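Local atomic coordinates of apical membrane antigen 1 (Toxoplasma gondii, PDB entry 3ZLE), a protein that probably takes part in host cell invasion by sporozoites of the parasite, as a member of the apicomplexan AMA1 family. Residues Ala16-Met19 against Lys20-Ile24; Val190-Ser194 against Ser195-Leu199; Lys258-Phe261 against Ala262-Leu265; Gln279-Trp282 against Asn283-Trp286. All coordinates share one frame; numbering follows the deposited sequence.

Four local contacts, each in one continuous run, are spread along the AMA1 ectodomain. Interactions 1 and 3 are partly buried helix ends: in 16-24 two phenylalanines meet where the chain turns from one helix toward the next, whereas in 258-265 a buried asparagine side chain adds bonds to V260 O and L265 N. Interactions 2 and 4 lie at the surface and rely on charged or polar side chains, a salt bridge spanning the loop in 190-199 and, in 279-286, an aspartate bracing a turn beside an asparagine stacked on a tryptophan. Interactions 2 and 3 touch, K191 packing on K258 and F261. Interaction 4 stands apart, its centre about 38 Å from that of interaction 1.

Interaction 1 of 4, residues Ala16-Met19 against Lys20-Ile24; sequences ADFM and KRFNI
K20 reaches back to A16: its N donates to A16 O over 2.8 Å, a nearly straight bond (164° at the hydrogen). The lysine chain then runs over the same carbonyl and lies alongside D17, both pointing the same way. Its CE comes to 3.6 Å from D17 OD1, but K20 NZ stays 4.7 Å from that oxygen, so any attraction between the charges is not a salt bridge. R21 N donates to F18 O at 3.2 Å. With CG anti to its own carbonyl carbon (chi1 -68°), the extended arginine chain passes over D17 O and F18 O and runs obliquely by the F18 ring, R21 NE 4.2 Å from F18 CD1; NH1 bonds to C218 O and Q215 O, which fixes the far end. F22 N bonds to M19 O at 2.8 Å. The F22 ring presents its CE2 to one face of F18, 3.8 Å from F18 CE2 and toward the ring's rim, the two planes oblique to each other. M19 O lies at the edge of F22, while F228 and F327 press on this same ring from other parts of the fold. N23 N bonds to K20 O, and its OD1 makes a weak bond to Q26 N. This is a helix-helix link: the type I beta turn from K20 to N23 leads from the end of helix 13-20 to helix 24-27, with N23 as its N-cap.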
# COMPACT_ATOMS: atom_id res chain seq x y z
N ALA A 16 -2.19 -9.98 -19.56
CA ALA A 16 -3.20 -8.98 -19.28
C ALA A 16 -3.54 -9.02 -17.81
O ALA A 16 -3.58 -7.99 -17.14
CB ALA A 16 -4.45 -9.22 -20.17
N ASP A 17 -3.50 -10.22 -17.25
CA ASP A 17 -3.73 -10.37 -15.80
C ASP A 17 -2.62 -9.81 -15.01
O ASP A 17 -2.79 -9.34 -13.90
CB ASP A 17 -3.92 -11.85 -15.44
CG ASP A 17 -5.25 -12.38 -15.85
OD1 ASP A 17 -6.06 -11.59 -16.42
OD2 ASP A 17 -5.47 -13.61 -15.73
N PHE A 18 -1.41 -9.85 -15.58
CA PHE A 18 -0.31 -9.29 -14.86
C PHE A 18 -0.35 -7.77 -14.90
O PHE A 18 -0.22 -7.09 -13.87
CB PHE A 18 1.00 -9.83 -15.43
CG PHE A 18 2.20 -9.51 -14.59
CD1 PHE A 18 2.53 -10.29 -13.48
CD2 PHE A 18 3.02 -8.43 -14.91
CE1 PHE A 18 3.68 -10.01 -12.73
CE2 PHE A 18 4.18 -8.17 -14.21
CZ PHE A 18 4.53 -9.00 -13.13
N MET A 19 -0.63 -7.21 -16.08
CA MET A 19 -0.69 -5.74 -16.22
C MET A 19 -1.85 -5.16 -15.40
O MET A 19 -1.73 -4.11 -14.76
CB MET A 19 -0.85 -5.37 -17.72
CG MET A 19 -0.25 -4.04 -18.13
SD MET A 19 1.52 -3.87 -17.77
CE MET A 19 1.44 -2.53 -16.58
N LYS A 20 -3.01 -5.83 -15.43
CA LYS A 20 -4.21 -5.34 -14.70
C LYS A 20 -3.87 -5.02 -13.26
O LYS A 20 -4.50 -4.15 -12.64
CB LYS A 20 -5.30 -6.41 -14.68
CG LYS A 20 -6.11 -6.55 -15.93
CD LYS A 20 -7.18 -7.63 -15.72
CE LYS A 20 -7.52 -8.39 -17.00
NZ LYS A 20 -7.53 -7.52 -18.23
N ARG A 21 -2.95 -5.79 -12.70
CA ARG A 21 -2.66 -5.69 -11.27
C ARG A 21 -2.22 -4.27 -10.97
O ARG A 21 -2.24 -3.84 -9.80
CB ARG A 21 -1.51 -6.61 -10.89
CG ARG A 21 -1.71 -8.08 -10.95
CD ARG A 21 -0.33 -8.74 -10.56
NE ARG A 21 -0.36 -10.20 -10.44
CZ ARG A 21 -0.60 -10.87 -9.28
NH1 ARG A 21 -0.96 -10.21 -8.19
NH2 ARG A 21 -0.53 -12.21 -9.24
N PHE A 22 -1.64 -3.61 -11.96
CA PHE A 22 -0.98 -2.32 -11.70
C PHE A 22 -1.91 -1.14 -11.99
O PHE A 22 -1.52 0.04 -11.88
CB PHE A 22 0.40 -2.25 -12.44
CG PHE A 22 1.33 -3.36 -12.05
CD1 PHE A 22 2.05 -3.27 -10.88
CD2 PHE A 22 1.31 -4.59 -12.73
CE1 PHE A 22 2.81 -4.33 -10.41
CE2 PHE A 22 2.11 -5.63 -12.31
CZ PHE A 22 2.81 -5.53 -11.10
N ASN A 23 -3.16 -1.46 -12.32
CA ASN A 23 -4.18 -0.41 -12.44
C ASN A 23 -4.80 -0.10 -11.11
O ASN A 23 -5.89 -0.57 -10.78
CB ASN A 23 -5.25 -0.82 -13.40
CG ASN A 23 -6.25 0.26 -13.63
OD1 ASN A 23 -6.24 1.29 -12.95
ND2 ASN A 23 -7.09 0.07 -14.62
N ILE A 24 -4.03 0.61 -10.31
CA ILE A 24 -4.32 0.85 -8.90
C ILE A 24 -5.68 1.53 -8.55
O ILE A 24 -6.34 1.17 -7.55
CB ILE A 24 -3.12 1.60 -8.28
CG1 ILE A 24 -1.94 0.60 -8.13
CG2 ILE A 24 -3.48 2.23 -6.93
CD1 ILE A 24 -0.74 1.18 -7.37

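Interaction 2 of 4, residues Val190-Ser194 against Ser195-Leu199; sequences VKEKS and SARAL
E192 and R197 meet in a two-pronged salt bridge, the guanidinium offering its side, with one nitrogen to each carboxylate oxygen. R197 NH2 donates to E192 OE1 at 2.7 Å, nearly straight at 174° and within the guanidinium plane. R197 NE reaches E192 OE2, also at 2.7 Å, on its syn lone pair, but this bond is more bent and tilted from the guanidinium plane. The side chains cross at about a right angle with their planes 44° apart, so the pairing is twisted rather than flat. Both start with CG between the backbone N and the carbonyl carbon (chi1 71° for E192), and R197 then runs extended to NE. The third nitrogen, NH1, has a weak bond to N68 OD1.

A second polar contact uses S194, whose OG accepts from A196 N at 2.9 Å, as in an ST turn.

L199 covers the ion pair: its CD1 sits 3.6 Å above the guanidinium plane of R197, over its centre, and lies 3.8 Å from E192 OE2. Backbone bonds from both E192 and L199 to G54 draw the ends together. The arrangement is that of a surface loop pinned by an ion pair, linking strand 187-191 to strand 199-202 of the neighbouring five-stranded sheet.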
# COMPACT_ATOMS: atom_id res chain seq x y z
N VAL A 190 4.31 4.84 7.41
CA VAL A 190 5.63 4.69 6.81
C VAL A 190 5.80 3.25 6.30
O VAL A 190 5.21 2.33 6.88
CB VAL A 190 6.72 5.05 7.83
CG1 VAL A 190 6.98 3.89 8.81
CG2 VAL A 190 8.00 5.51 7.12
N LYS A 191 6.45 3.06 5.14
CA LYS A 191 7.02 1.74 4.80
C LYS A 191 8.24 1.38 5.66
O LYS A 191 9.24 2.09 5.66
CB LYS A 191 7.42 1.65 3.34
CG LYS A 191 6.28 1.52 2.34
CD LYS A 191 5.29 0.44 2.70
CE LYS A 191 4.17 0.26 1.67
NZ LYS A 191 4.56 -0.07 0.28
N GLU A 192 8.18 0.18 6.26
CA GLU A 192 9.27 -0.38 7.01
C GLU A 192 9.70 -1.73 6.46
O GLU A 192 8.94 -2.42 5.82
CB GLU A 192 8.94 -0.47 8.51
CG GLU A 192 7.92 -1.51 8.86
CD GLU A 192 7.87 -1.85 10.35
OE1 GLU A 192 8.06 -0.94 11.20
OE2 GLU A 192 7.58 -3.02 10.67
N LYS A 193 11.00 -1.97 6.50
CA LYS A 193 11.54 -3.25 6.16
C LYS A 193 12.47 -3.65 7.26
O LYS A 193 13.56 -3.08 7.40
CB LYS A 193 12.28 -3.20 4.84
CG LYS A 193 12.77 -4.55 4.37
CD LYS A 193 13.46 -4.41 3.02
CE LYS A 193 13.76 -5.76 2.38
NZ LYS A 193 14.35 -5.52 1.03
N SER A 194 11.98 -4.55 8.10
CA SER A 194 12.67 -4.99 9.31
C SER A 194 12.72 -6.51 9.29
O SER A 194 11.83 -7.18 8.78
CB SER A 194 11.87 -4.53 10.54
OG SER A 194 12.19 -5.31 11.68
N SER A 195 13.77 -7.08 9.85
CA SER A 195 13.84 -8.52 9.93
C SER A 195 12.91 -9.05 11.06
O SER A 195 12.48 -10.20 11.02
CB SER A 195 15.26 -8.97 10.17
OG SER A 195 15.82 -8.23 11.22
N ALA A 196 12.60 -8.21 12.03
CA ALA A 196 11.83 -8.67 13.23
C ALA A 196 10.33 -8.88 12.98
O ALA A 196 9.67 -9.66 13.71
CB ALA A 196 12.04 -7.70 14.40
N ARG A 197 9.76 -8.10 12.05
CA ARG A 197 8.35 -8.25 11.68
C ARG A 197 8.10 -7.91 10.19
O ARG A 197 8.94 -7.28 9.55
CB ARG A 197 7.45 -7.40 12.60
CG ARG A 197 7.81 -5.93 12.67
CD ARG A 197 6.87 -5.14 13.55
NE ARG A 197 6.95 -3.75 13.19
CZ ARG A 197 6.31 -2.76 13.80
NH1 ARG A 197 5.49 -3.02 14.80
NH2 ARG A 197 6.50 -1.53 13.38
N ALA A 198 7.04 -8.45 9.59
CA ALA A 198 6.77 -8.17 8.18
C ALA A 198 5.28 -7.89 8.02
O ALA A 198 4.48 -8.79 7.93
CB ALA A 198 7.22 -9.35 7.28
N LEU A 199 4.93 -6.61 7.97
CA LEU A 199 3.59 -6.17 8.21
C LEU A 199 2.84 -6.04 6.91
O LEU A 199 3.42 -5.71 5.87
CB LEU A 199 3.60 -4.83 8.94
CG LEU A 199 4.16 -4.92 10.36
CD1 LEU A 199 3.91 -3.64 11.14
CD2 LEU A 199 3.57 -6.11 11.07

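Interaction 3 of 4, residues Lys258-Phe261 against Ala262-Leu265; sequences KRVF and ANPL
N263 folds its side chain back on V260 and also heads an Asx turn, so one amide finishes helix 253-262 and shapes the loop that follows.

N263 ND2 donates to V260 O at 2.7 Å, and the same nitrogen has a second acceptor in A301 O, tying the helix end to the chain segment at A301. At chi1 93°, away from a staggered position, the asparagine swings its amide round to V260 O while N263 CB remains beside the backbone, 3.3 Å from R259 O. Gripped at ND2 by V260 O and A301 O and at OD1 by L265 N, the buried amide has little freedom to rotate.

In the backbone, A262 N bonds to K258 O at 3.2 Å, the helical i to i+4 pattern, somewhat bent at 145°.

Packing sets the helix against its surroundings. F261 meets F33 and the strand residues P189 and K191. R259 points its guanidinium the other way, to a salt bridge with E255 and a bond to Q249 O, and N263 rests on I319 and Q246. The Asx turn is closed at the amide's other end, where L265 N donates to N263 OD1 at 2.9 Å from above the carbonyl plane.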
# COMPACT_ATOMS: atom_id res chain seq x y z
N LYS A 258 10.54 2.94 -0.54
CA LYS A 258 10.01 3.76 0.54
C LYS A 258 9.51 5.12 0.09
O LYS A 258 8.57 5.66 0.67
CB LYS A 258 11.07 3.95 1.59
CG LYS A 258 11.14 2.79 2.54
CD LYS A 258 12.27 2.95 3.51
CE LYS A 258 12.25 1.78 4.46
NZ LYS A 258 13.42 1.69 5.35
N ARG A 259 10.16 5.67 -0.93
CA ARG A 259 9.89 7.01 -1.36
C ARG A 259 8.55 7.12 -2.04
O ARG A 259 7.85 8.11 -1.88
CB ARG A 259 10.98 7.47 -2.32
CG ARG A 259 10.92 8.93 -2.71
CD ARG A 259 12.30 9.56 -2.60
NE ARG A 259 13.05 9.52 -3.84
CZ ARG A 259 14.39 9.45 -3.91
NH1 ARG A 259 15.12 9.30 -2.83
NH2 ARG A 259 14.99 9.53 -5.08
N VAL A 260 8.24 6.16 -2.91
CA VAL A 260 7.01 6.21 -3.64
C VAL A 260 5.82 6.18 -2.69
O VAL A 260 4.83 6.89 -2.89
CB VAL A 260 6.98 5.08 -4.68
CG1 VAL A 260 7.00 3.70 -4.01
CG2 VAL A 260 5.90 5.24 -5.67
N PHE A 261 5.95 5.46 -1.59
CA PHE A 261 4.85 5.34 -0.66
C PHE A 261 4.68 6.66 0.09
O PHE A 261 3.56 7.10 0.37
CB PHE A 261 5.14 4.19 0.36
CG PHE A 261 4.12 4.12 1.47
CD1 PHE A 261 2.82 3.63 1.24
CD2 PHE A 261 4.41 4.67 2.70
CE1 PHE A 261 1.91 3.55 2.24
CE2 PHE A 261 3.47 4.59 3.74
CZ PHE A 261 2.21 4.09 3.48
N ALA A 262 5.80 7.29 0.43
CA ALA A 262 5.75 8.51 1.26
C ALA A 262 5.63 9.80 0.46
O ALA A 262 5.55 10.86 1.04
CB ALA A 262 6.97 8.58 2.18
N ASN A 263 5.65 9.72 -0.86
CA ASN A 263 5.75 10.94 -1.68
C ASN A 263 4.52 11.83 -1.63
O ASN A 263 3.39 11.34 -1.56
CB ASN A 263 6.12 10.61 -3.12
CG ASN A 263 4.91 10.46 -4.02
OD1 ASN A 263 4.41 11.44 -4.57
ND2 ASN A 263 4.53 9.21 -4.30
N PRO A 264 4.74 13.16 -1.65
CA PRO A 264 3.67 14.09 -1.29
C PRO A 264 2.46 14.00 -2.23
O PRO A 264 1.35 14.44 -1.86
CB PRO A 264 4.35 15.47 -1.38
CG PRO A 264 5.56 15.26 -2.24
CD PRO A 264 6.00 13.85 -1.99
N LEU A 265 2.64 13.38 -3.40
CA LEU A 265 1.52 13.21 -4.35
C LEU A 265 0.92 11.81 -4.43
O LEU A 265 0.17 11.53 -5.34
CB LEU A 265 1.92 13.64 -5.76
CG LEU A 265 2.11 15.13 -6.04
CD1 LEU A 265 2.62 15.39 -7.44
CD2 LEU A 265 0.88 15.95 -5.75

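Interaction 4 of 4, residues Gln279-Trp282 against Asn283-Trp286; sequences QKNW and NDFW
The W282 indole has N283 lying over one face: N283 CB stands 3.5 Å from the centroid of the six-membered ring, a CH-pi contact. Beyond it the N283 amide stays nearly flat over the indole, the planes 19° apart, and N283 ND2 lies 3.6 Å from W282 CZ2. Both residues carry CG between the backbone N and the carbonyl carbon (chi1 67° and 62°), which brings the amide over the ring. F285 is met at its edge, where W282 O comes to 3.5 Å from F285 CE1, near the ring plane.

The D284 carboxylate is approached from above its plane: N281 N donates to D284 OD2 at 2.9 Å in a nearly straight bond. The N281 side-chain amide stands almost perpendicular to that carboxylate, its ND2 merely near D284 OD2 at 3.6 Å. In return D284 N donates to N281 O at 3.2 Å, so N281 and D284 are joined twice. From another loop, W184 bonds through NE1 to N281 O and takes K280 in a cation-pi contact.

The result is a type I beta turn from N281 to D284, closed by D284 N to N281 O and braced by the D284 carboxylate on N281 N, in the surface loop between helix 253-262 and strand 303-308.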
# COMPACT_ATOMS: atom_id res chain seq x y z
N GLN A 279 -8.61 20.00 20.48
CA GLN A 279 -7.86 18.75 20.61
C GLN A 279 -8.78 17.54 20.48
O GLN A 279 -9.89 17.53 21.01
CB GLN A 279 -7.16 18.73 21.96
CG GLN A 279 -5.98 17.77 22.05
CD GLN A 279 -5.63 17.43 23.48
OE1 GLN A 279 -5.45 16.26 23.82
NE2 GLN A 279 -5.58 18.44 24.35
N LYS A 280 -8.31 16.51 19.77
CA LYS A 280 -8.96 15.20 19.80
C LYS A 280 -9.10 14.75 21.26
O LYS A 280 -8.32 15.14 22.12
CB LYS A 280 -8.16 14.17 19.00
CG LYS A 280 -7.77 14.61 17.59
CD LYS A 280 -8.00 13.49 16.57
CE LYS A 280 -7.03 12.33 16.77
NZ LYS A 280 -7.28 11.19 15.84
N ASN A 281 -10.15 13.99 21.55
CA ASN A 281 -10.29 13.37 22.86
C ASN A 281 -9.53 12.06 22.91
O ASN A 281 -9.12 11.54 21.87
CB ASN A 281 -11.77 13.14 23.19
CG ASN A 281 -12.53 14.44 23.36
OD1 ASN A 281 -12.32 15.17 24.33
ND2 ASN A 281 -13.33 14.80 22.36
N TRP A 282 -9.33 11.53 24.10
CA TRP A 282 -8.44 10.38 24.25
C TRP A 282 -8.95 9.22 23.45
O TRP A 282 -8.24 8.23 23.26
CB TRP A 282 -8.32 9.96 25.71
CG TRP A 282 -9.60 9.40 26.26
CD1 TRP A 282 -10.63 10.11 26.77
CD2 TRP A 282 -9.96 8.01 26.40
NE1 TRP A 282 -11.64 9.26 27.20
CE2 TRP A 282 -11.24 7.96 27.00
CE3 TRP A 282 -9.36 6.80 25.99
CZ2 TRP A 282 -11.89 6.76 27.28
CZ3 TRP A 282 -10.01 5.61 26.27
CH2 TRP A 282 -11.27 5.60 26.90
N ASN A 283 -10.20 9.29 23.04
CA ASN A 283 -10.85 8.12 22.49
C ASN A 283 -11.49 8.37 21.15
O ASN A 283 -12.35 7.61 20.74
CB ASN A 283 -11.82 7.51 23.48
CG ASN A 283 -12.96 8.46 23.85
OD1 ASN A 283 -12.98 9.63 23.46
ND2 ASN A 283 -13.91 7.95 24.61
N ASP A 284 -10.99 9.36 20.45
CA ASP A 284 -11.38 9.59 19.07
C ASP A 284 -10.61 8.65 18.13
O ASP A 284 -9.76 9.08 17.37
CB ASP A 284 -11.14 11.06 18.71
CG ASP A 284 -12.12 12.00 19.42
OD1 ASP A 284 -13.17 11.51 19.91
OD2 ASP A 284 -11.89 13.22 19.42
N PHE A 285 -10.98 7.37 18.16
CA PHE A 285 -10.29 6.35 17.40
C PHE A 285 -10.56 6.44 15.92
O PHE A 285 -9.84 5.85 15.14
CB PHE A 285 -10.65 4.96 17.93
CG PHE A 285 -10.14 4.68 19.33
CD1 PHE A 285 -9.35 5.62 20.00
CD2 PHE A 285 -10.52 3.53 20.00
CE1 PHE A 285 -8.95 5.40 21.31
CE2 PHE A 285 -10.07 3.28 21.29
CZ PHE A 285 -9.28 4.22 21.95
N TRP A 286 -11.69 7.05 15.52
CA TRP A 286 -12.07 7.09 14.11
C TRP A 286 -12.23 8.53 13.63
O TRP A 286 -12.91 9.32 14.27
CB TRP A 286 -13.37 6.28 13.84
CG TRP A 286 -13.51 4.89 14.55
CD1 TRP A 286 -12.50 4.09 14.99
CD2 TRP A 286 -14.73 4.15 14.78
NE1 TRP A 286 -13.01 2.92 15.55
CE2 TRP A 286 -14.38 2.97 15.49
CE3 TRP A 286 -16.09 4.45 14.61
CZ2 TRP A 286 -15.33 2.06 15.95
CZ3 TRP A 286 -17.05 3.53 15.06
CH2 TRP A 286 -16.65 2.33 15.71